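PDB 3MCU: dipicolinate synthase, B chain from Bacillus cereus, which probably acts together with its partner subunit DpaA to convert dihydrodipicolinate into dipicolinate during sporulation, with NADP as the cofactor. Local coordinates for residues F101-T106 against G138-R143. Residues are numbered along the deposited sequence; the frame is centred on the assembly and turned at random.
Sequences FANAMT and GVNLMR
The guanidinium of Arg-143 meets Ala-102 CB and the side-chain amide of Asn-103 obliquely, while Val-139 O, from its own helix, lies 4.1 Å above the guanidinium plane, over its centre. Asn-103 crosses the arginine side chain at about a right angle, its amide plane 42° from the guanidinium; against Asn-140 the two amide planes are nearly perpendicular (86°). Ala-102 CB points at the helix of 138-143 and rests on Asn-140, 3.8 Å from OD1 and 3.9 Å from CB. Beside it, Arg-143 CD approaches Ala-102 O at 3.8 Å, a van der Waals contact. With CG anti to the backbone N (chi1 175°) the arginine chain runs out past Ala-102 O, and the bend at chi3 turns NE, and with it the guanidinium, back toward Asn-140. Its NH1 gives a weak hydrogen bond to Asn-140 OD1 (2.9 Å), linking two side chains one helical turn apart, and Asn-140 ND2 is bonded to Asn-137 OD1. No hydrogen bond joins the segments. Subunit contacts adjoin this site: Asn-103 O accepts a bond from Ser-99 OG of the second subunit. At Ala-104 the chain leaves helix 95-102 through a Schellman motif with positive phi. The contact thus packs a helix C-terminus against helix 138-145, two helices flanking the predominantly parallel sheet of a flavoprotein-family alpha/beta fold.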
loop_
_atom_site.group_PDB
_atom_site.type_symbol
_atom_site.label_atom_id
_atom_site.label_comp_id
_atom_site.label_asym_id
_atom_site.label_seq_id
_atom_site.Cartn_x
_atom_site.Cartn_y
_atom_site.Cartn_z
ATOM N N PHE D 101 -2.639 4.999 -13.640
ATOM C CA PHE D 101 -1.450 4.292 -14.112
ATOM C C PHE D 101 -0.804 3.502 -12.965
ATOM O O PHE D 101 -0.568 2.299 -13.098
ATOM C CB PHE D 101 -0.441 5.276 -14.732
ATOM C CG PHE D 101 0.686 4.606 -15.481
ATOM C CD1 PHE D 101 0.463 3.455 -16.208
ATOM C CD2 PHE D 101 1.955 5.144 -15.472
ATOM C CE1 PHE D 101 1.483 2.842 -16.891
ATOM C CE2 PHE D 101 2.983 4.543 -16.160
ATOM C CZ PHE D 101 2.756 3.396 -16.868
ATOM N N ALA D 102 -0.528 4.161 -11.840
ATOM C CA ALA D 102 0.140 3.491 -10.708
ATOM C C ALA D 102 -0.639 2.284 -10.211
ATOM O O ALA D 102 -0.056 1.332 -9.701
ATOM C CB ALA D 102 0.358 4.441 -9.559
ATOM N N ASN D 103 -1.958 2.338 -10.347
ATOM C CA ASN D 103 -2.808 1.249 -9.883
ATOM C C ASN D 103 -3.150 0.238 -10.979
ATOM O O ASN D 103 -3.883 -0.713 -10.740
ATOM C CB ASN D 103 -4.077 1.800 -9.228
ATOM C CG ASN D 103 -3.796 2.458 -7.895
ATOM O OD1 ASN D 103 -3.954 3.671 -7.740
ATOM N ND2 ASN D 103 -3.342 1.670 -6.931
ATOM N N ALA D 104 -2.598 0.447 -12.172
ATOM C CA ALA D 104 -2.791 -0.472 -13.295
ATOM C C ALA D 104 -4.234 -0.504 -13.816
ATOM O O ALA D 104 -4.722 -1.540 -14.236
ATOM C CB ALA D 104 -2.315 -1.882 -12.936
HETATM N N MSE D 105 -4.908 0.637 -13.800
HETATM C CA MSE D 105 -6.185 0.771 -14.484
HETATM C C MSE D 105 -5.926 1.146 -15.925
HETATM O O MSE D 105 -4.850 1.657 -16.247
HETATM C CB MSE D 105 -7.041 1.822 -13.792
HETATM C CG MSE D 105 -7.362 1.434 -12.362
HETATM SE SE MSE D 105 -8.439 2.697 -11.336
HETATM C CE MSE D 105 -9.738 3.214 -12.692
ATOM N N THR D 106 -6.882 0.878 -16.808
ATOM C CA THR D 106 -6.661 1.155 -18.217
ATOM C C THR D 106 -7.865 1.771 -18.917
ATOM O O THR D 106 -8.075 1.555 -20.106
ATOM C CB THR D 106 -6.228 -0.111 -18.971
ATOM O OG1 THR D 106 -7.273 -1.092 -18.911
ATOM C CG2 THR D 106 -4.959 -0.684 -18.356
ATOM N N GLY D 138 1.453 11.388 -3.759
ATOM C CA GLY D 138 2.870 11.143 -3.554
ATOM C C GLY D 138 3.284 9.686 -3.654
ATOM O O GLY D 138 4.301 9.331 -4.305
ATOM N N VAL D 139 2.498 8.845 -2.994
ATOM C CA VAL D 139 2.740 7.400 -2.961
ATOM C C VAL D 139 2.576 6.796 -4.347
ATOM O O VAL D 139 3.246 5.834 -4.691
ATOM C CB VAL D 139 1.799 6.704 -1.963
ATOM C CG1 VAL D 139 1.887 5.195 -2.108
ATOM C CG2 VAL D 139 2.166 7.094 -0.549
ATOM N N ASN D 140 1.718 7.383 -5.166
ATOM C CA ASN D 140 1.556 6.893 -6.531
ATOM C C ASN D 140 2.755 7.248 -7.386
ATOM O O ASN D 140 3.256 6.424 -8.152
ATOM C CB ASN D 140 0.267 7.441 -7.140
ATOM C CG ASN D 140 -0.976 6.789 -6.538
ATOM O OD1 ASN D 140 -0.960 5.592 -6.213
ATOM N ND2 ASN D 140 -2.040 7.562 -6.381
ATOM N N LEU D 141 3.210 8.489 -7.233
ATOM C CA LEU D 141 4.391 8.971 -7.907
ATOM C C LEU D 141 5.573 8.049 -7.600
ATOM O O LEU D 141 6.240 7.550 -8.505
ATOM C CB LEU D 141 4.684 10.415 -7.465
ATOM C CG LEU D 141 5.630 11.257 -8.332
ATOM C CD1 LEU D 141 5.508 12.774 -7.975
ATOM C CD2 LEU D 141 7.043 10.788 -8.179
HETATM N N MSE D 142 5.831 7.828 -6.317
HETATM C CA MSE D 142 6.985 7.030 -5.905
HETATM C C MSE D 142 6.880 5.567 -6.274
HETATM O O MSE D 142 7.905 4.921 -6.466
HETATM C CB MSE D 142 7.263 7.166 -4.407
HETATM C CG MSE D 142 7.830 8.522 -4.034
HETATM SE SE MSE D 142 9.430 8.948 -5.068
HETATM C CE MSE D 142 10.070 10.370 -3.866
ATOM N N ARG D 143 5.660 5.042 -6.373
ATOM C CA ARG D 143 5.486 3.640 -6.739
ATOM C C ARG D 143 5.965 3.484 -8.185
ATOM O O ARG D 143 6.709 2.555 -8.512
ATOM C CB ARG D 143 4.020 3.165 -6.552
ATOM C CG ARG D 143 3.751 1.721 -7.045
ATOM C CD ARG D 143 2.329 1.208 -6.692
ATOM N NE ARG D 143 2.003 1.530 -5.305
ATOM C CZ ARG D 143 1.028 2.362 -4.919
ATOM N NH1 ARG D 143 0.219 2.946 -5.809
ATOM N NH2 ARG D 143 0.847 2.597 -3.627
#